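Local coordinates for protein kallistatin (Homo sapiens, PDB 6F4V) that inhibits tissue kallikrein as a serpin, forming a stable equimolar complex with the protease, with cleavage at its reactive site, at residues K175-D186 with R196-H207. Sequence-based numbering, arbitrary orientation.
Sequences KPFISSRTTPKD and RVPMMLQDQEHH
Phe177 lies between Met200 and Gln202. CB of Met200 sits 4.0 Å from the ring centroid over one face, and its sulfur follows over the same face in a Met-aromatic contact. Over the centre of the opposite face stands the Gln202 amide, turned nearly perpendicular to the ring.

Gln202 can be followed outward. Its CB and CG pass CD2 and CE2 of Phe177. A chi1 of 59° sets CG between the backbone N and carbonyl carbon. The chain beyond is extended. Gln202 CD lies 3.6 Å from Lys175 O, and NE2 reaches the same oxygen at 2.7 Å in a nearly straight bond. OE1 accepts from His207 NE2, which approaches from above the amide plane, and from a water also bound to Pro176 O. Both amide ends are therefore held.

Lys175 lays CD over the His207 ring; NZ hydrogen-bonds to His206 O and Tyr265 OH.

Arg181 grips Asp203 end-on, NH1 to OD1 and NH2 to OD2, both at 2.9 Å, while Leu201 covers one guanidinium face. A leucine in place of Arg181 would probably leave the Asp203 carboxylate without its charged mate.

Farther along, Thr183 pairs with Met199 and Lys185 with Val197 through two backbone hydrogen bonds each. Strands 183-188 and 193-202 form an antiparallel beta hairpin, the s4C-s3C pair of serpin sheet C.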
loop_
_atom_site.group_PDB
_atom_site.type_symbol
_atom_site.label_atom_id
_atom_site.label_comp_id
_atom_site.label_asym_id
_atom_site.label_seq_id
_atom_site.Cartn_x
_atom_site.Cartn_y
_atom_site.Cartn_z
ATOM N N LYS A 175 8.228 -10.400 18.644
ATOM C CA LYS A 175 7.585 -10.790 19.907
ATOM C C LYS A 175 6.200 -11.427 19.617
ATOM O O LYS A 175 5.155 -10.754 19.689
ATOM C CB LYS A 175 7.445 -9.562 20.803
ATOM C CG LYS A 175 8.771 -8.971 21.286
ATOM C CD LYS A 175 8.607 -7.518 21.705
ATOM C CE LYS A 175 9.953 -6.821 21.902
ATOM N NZ LYS A 175 10.484 -7.123 23.244
ATOM N N PRO A 176 6.203 -12.709 19.253
ATOM C CA PRO A 176 4.955 -13.349 18.872
ATOM C C PRO A 176 4.043 -13.682 20.042
ATOM O O PRO A 176 4.458 -13.612 21.219
ATOM C CB PRO A 176 5.411 -14.643 18.190
ATOM C CG PRO A 176 6.732 -14.968 18.805
ATOM C CD PRO A 176 7.356 -13.631 19.155
ATOM N N PHE A 177 2.810 -14.032 19.694
ATOM C CA PHE A 177 1.781 -14.407 20.641
ATOM C C PHE A 177 1.747 -15.943 20.710
ATOM O O PHE A 177 2.153 -16.631 19.763
ATOM C CB PHE A 177 0.408 -13.904 20.194
ATOM C CG PHE A 177 0.320 -12.410 20.027
ATOM C CD1 PHE A 177 0.811 -11.784 18.873
ATOM C CD2 PHE A 177 -0.278 -11.622 20.999
ATOM C CE1 PHE A 177 0.723 -10.406 18.725
ATOM C CE2 PHE A 177 -0.361 -10.248 20.849
ATOM C CZ PHE A 177 0.134 -9.644 19.710
ATOM N N ILE A 178 1.275 -16.455 21.840
ATOM C CA ILE A 178 1.108 -17.910 22.055
ATOM C C ILE A 178 -0.341 -18.207 21.706
ATOM O O ILE A 178 -1.272 -17.675 22.321
ATOM C CB ILE A 178 1.518 -18.294 23.506
ATOM C CG1 ILE A 178 3.023 -18.033 23.719
ATOM C CG2 ILE A 178 1.229 -19.762 23.816
ATOM C CD1 ILE A 178 3.402 -17.717 25.155
ATOM N N SER A 179 -0.546 -19.022 20.682
ATOM C CA SER A 179 -1.874 -19.211 20.113
ATOM C C SER A 179 -2.876 -19.895 21.052
ATOM O O SER A 179 -4.066 -19.642 20.947
ATOM C CB SER A 179 -1.795 -19.946 18.778
ATOM O OG SER A 179 -1.467 -21.303 18.968
ATOM N N SER A 180 -2.397 -20.701 21.999
ATOM C CA SER A 180 -3.280 -21.274 23.053
ATOM C C SER A 180 -3.968 -20.197 23.916
ATOM O O SER A 180 -4.996 -20.451 24.526
ATOM C CB SER A 180 -2.496 -22.262 23.946
ATOM O OG SER A 180 -1.555 -21.588 24.763
ATOM N N ARG A 181 -3.421 -18.983 23.943
ATOM C CA ARG A 181 -4.031 -17.865 24.695
ATOM C C ARG A 181 -5.056 -17.045 23.900
ATOM O O ARG A 181 -5.714 -16.189 24.462
ATOM C CB ARG A 181 -2.933 -16.942 25.205
ATOM C CG ARG A 181 -1.886 -17.645 26.052
ATOM C CD ARG A 181 -0.960 -16.657 26.731
ATOM N NE ARG A 181 -1.601 -15.966 27.849
ATOM C CZ ARG A 181 -1.005 -15.034 28.592
ATOM N NH1 ARG A 181 0.246 -14.659 28.333
ATOM N NH2 ARG A 181 -1.660 -14.466 29.591
ATOM N N THR A 182 -5.178 -17.287 22.593
ATOM C CA THR A 182 -6.162 -16.592 21.785
ATOM C C THR A 182 -7.559 -17.115 22.099
ATOM O O THR A 182 -7.774 -18.334 22.110
ATOM C CB THR A 182 -5.836 -16.751 20.294
ATOM O OG1 THR A 182 -4.511 -16.227 20.057
ATOM C CG2 THR A 182 -6.859 -16.061 19.425
ATOM N N THR A 183 -8.484 -16.202 22.389
ATOM C CA THR A 183 -9.877 -16.556 22.701
ATOM C C THR A 183 -10.794 -15.479 22.158
ATOM O O THR A 183 -10.376 -14.310 22.073
ATOM C CB THR A 183 -10.155 -16.694 24.242
ATOM O OG1 THR A 183 -9.869 -15.463 24.916
ATOM C CG2 THR A 183 -9.324 -17.759 24.866
ATOM N N PRO A 184 -12.045 -15.843 21.812
ATOM C CA PRO A 184 -12.979 -14.802 21.339
ATOM C C PRO A 184 -13.246 -13.705 22.390
ATOM O O PRO A 184 -13.390 -14.017 23.567
ATOM C CB PRO A 184 -14.271 -15.582 21.042
ATOM C CG PRO A 184 -13.861 -17.009 20.894
ATOM C CD PRO A 184 -12.669 -17.189 21.792
ATOM N N LYS A 185 -13.282 -12.447 21.954
ATOM C CA LYS A 185 -13.576 -11.289 22.822
ATOM C C LYS A 185 -14.437 -10.263 22.094
ATOM O O LYS A 185 -14.502 -10.234 20.855
ATOM C CB LYS A 185 -12.300 -10.589 23.268
ATOM C CG LYS A 185 -11.375 -11.396 24.154
ATOM C CD LYS A 185 -11.863 -11.468 25.597
ATOM C CE LYS A 185 -11.398 -12.751 26.235
ATOM N NZ LYS A 185 -11.796 -12.810 27.660
ATOM N N ASP A 186 -15.050 -9.379 22.864
ATOM C CA ASP A 186 -15.866 -8.332 22.296
ATOM C C ASP A 186 -14.979 -7.240 21.648
ATOM O O ASP A 186 -13.931 -6.895 22.176
ATOM C CB ASP A 186 -16.748 -7.704 23.352
ATOM C CG ASP A 186 -17.913 -8.595 23.743
ATOM O OD1 ASP A 186 -18.222 -9.595 23.039
ATOM O OD2 ASP A 186 -18.522 -8.244 24.747
ATOM N N ARG A 196 -17.665 -10.210 17.747
ATOM C CA ARG A 196 -16.770 -11.128 18.427
ATOM C C ARG A 196 -15.581 -11.380 17.550
ATOM O O ARG A 196 -15.740 -11.631 16.380
ATOM C CB ARG A 196 -17.442 -12.472 18.694
ATOM C CG ARG A 196 -18.648 -12.373 19.598
ATOM C CD ARG A 196 -18.503 -13.319 20.773
ATOM N NE ARG A 196 -17.834 -12.666 21.894
ATOM C CZ ARG A 196 -17.363 -13.283 22.971
ATOM N NH1 ARG A 196 -16.818 -12.556 23.930
ATOM N NH2 ARG A 196 -17.405 -14.603 23.092
ATOM N N VAL A 197 -14.393 -11.351 18.132
ATOM C CA VAL A 197 -13.163 -11.602 17.371
ATOM C C VAL A 197 -12.226 -12.448 18.202
ATOM O O VAL A 197 -12.192 -12.290 19.419
ATOM C CB VAL A 197 -12.441 -10.288 16.959
ATOM C CG1 VAL A 197 -13.405 -9.341 16.296
ATOM C CG2 VAL A 197 -11.809 -9.582 18.144
ATOM N N PRO A 198 -11.437 -13.320 17.549
ATOM C CA PRO A 198 -10.349 -13.955 18.294
ATOM C C PRO A 198 -9.335 -12.898 18.726
ATOM O O PRO A 198 -8.819 -12.170 17.883
ATOM C CB PRO A 198 -9.733 -14.951 17.304
ATOM C CG PRO A 198 -10.528 -14.891 16.063
ATOM C CD PRO A 198 -11.535 -13.787 16.154
ATOM N N MET A 199 -9.133 -12.779 20.023
ATOM C CA MET A 199 -8.225 -11.832 20.610
ATOM C C MET A 199 -6.973 -12.539 21.087
ATOM O O MET A 199 -7.022 -13.417 21.962
ATOM C CB MET A 199 -8.913 -11.087 21.764
ATOM C CG MET A 199 -8.151 -9.863 22.262
ATOM S SD MET A 199 -8.146 -8.482 21.073
ATOM C CE MET A 199 -9.817 -7.901 21.213
ATOM N N MET A 200 -5.848 -12.154 20.502
ATOM C CA MET A 200 -4.545 -12.657 20.911
ATOM C C MET A 200 -4.137 -11.927 22.157
ATOM O O MET A 200 -4.547 -10.781 22.365
ATOM C CB MET A 200 -3.482 -12.438 19.804
ATOM C CG MET A 200 -3.988 -12.887 18.463
ATOM S SD MET A 200 -2.783 -12.834 17.161
ATOM C CE MET A 200 -2.596 -11.035 17.009
ATOM N N LEU A 201 -3.318 -12.574 22.973
ATOM C CA LEU A 201 -2.852 -11.992 24.233
ATOM C C LEU A 201 -1.383 -12.344 24.486
ATOM O O LEU A 201 -0.997 -13.496 24.382
ATOM C CB LEU A 201 -3.709 -12.511 25.389
ATOM C CG LEU A 201 -3.252 -12.150 26.809
ATOM C CD1 LEU A 201 -3.251 -10.648 26.982
ATOM C CD2 LEU A 201 -4.142 -12.833 27.842
ATOM N N GLN A 202 -0.572 -11.336 24.785
ATOM C CA GLN A 202 0.742 -11.525 25.366
ATOM C C GLN A 202 0.898 -10.522 26.485
ATOM O O GLN A 202 0.413 -9.417 26.381
ATOM C CB GLN A 202 1.905 -11.428 24.350
ATOM C CG GLN A 202 2.055 -10.139 23.592
ATOM C CD GLN A 202 3.262 -10.149 22.691
ATOM O OE1 GLN A 202 4.390 -9.997 23.160
ATOM N NE2 GLN A 202 3.041 -10.313 21.389
ATOM N N ASP A 203 1.549 -10.942 27.574
ATOM C CA ASP A 203 1.750 -10.077 28.740
ATOM C C ASP A 203 3.113 -10.195 29.446
ATOM O O ASP A 203 3.303 -9.586 30.504
ATOM C CB ASP A 203 0.614 -10.277 29.723
ATOM C CG ASP A 203 0.499 -11.724 30.215
ATOM O OD1 ASP A 203 1.402 -12.546 29.969
ATOM O OD2 ASP A 203 -0.525 -12.048 30.826
ATOM N N GLN A 204 4.065 -10.912 28.862
ATOM C CA GLN A 204 5.382 -11.069 29.495
ATOM C C GLN A 204 6.458 -10.208 28.863
ATOM O O GLN A 204 7.542 -10.062 29.440
ATOM C CB GLN A 204 5.816 -12.551 29.507
ATOM C CG GLN A 204 4.756 -13.560 29.971
ATOM C CD GLN A 204 4.330 -13.433 31.428
ATOM O OE1 GLN A 204 4.401 -14.401 32.173
ATOM N NE2 GLN A 204 3.857 -12.262 31.830
ATOM N N GLU A 205 6.171 -9.610 27.703
ATOM C CA GLU A 205 7.197 -8.919 26.937
ATOM C C GLU A 205 7.164 -7.418 27.177
ATOM O O GLU A 205 6.129 -6.871 27.528
ATOM C CB GLU A 205 6.990 -9.163 25.454
ATOM C CG GLU A 205 7.029 -10.618 25.050
ATOM C CD GLU A 205 8.387 -11.230 25.288
ATOM O OE1 GLU A 205 9.379 -10.699 24.740
ATOM O OE2 GLU A 205 8.454 -12.226 26.034
ATOM N N HIS A 206 8.315 -6.776 26.996
ATOM C CA HIS A 206 8.371 -5.315 26.873
ATOM C C HIS A 206 7.986 -4.962 25.448
ATOM O O HIS A 206 8.322 -5.691 24.530
ATOM C CB HIS A 206 9.758 -4.773 27.172
ATOM C CG HIS A 206 10.059 -4.649 28.638
ATOM N ND1 HIS A 206 9.805 -5.660 29.538
ATOM C CD2 HIS A 206 10.588 -3.627 29.358
ATOM C CE1 HIS A 206 10.150 -5.262 30.753
ATOM N NE2 HIS A 206 10.633 -4.035 30.670
ATOM N N HIS A 207 7.295 -3.840 25.288
ATOM C CA HIS A 207 6.928 -3.310 23.979
ATOM C C HIS A 207 7.185 -1.815 23.909
ATOM O O HIS A 207 7.272 -1.154 24.950
ATOM C CB HIS A 207 5.439 -3.582 23.752
ATOM C CG HIS A 207 5.156 -4.973 23.311
ATOM N ND1 HIS A 207 5.282 -5.371 21.998
ATOM C CD2 HIS A 207 4.797 -6.073 24.014
ATOM C CE1 HIS A 207 4.989 -6.654 21.908
ATOM N NE2 HIS A 207 4.685 -7.101 23.115
HETATM O O HOH W 1 6.351 -12.481 22.609
HETATM O O HOH W 2 -2.540 -15.173 21.728
HETATM O O HOH W 3 1.232 -14.878 24.066
HETATM O O HOH W 4 -7.166 -13.578 24.663
#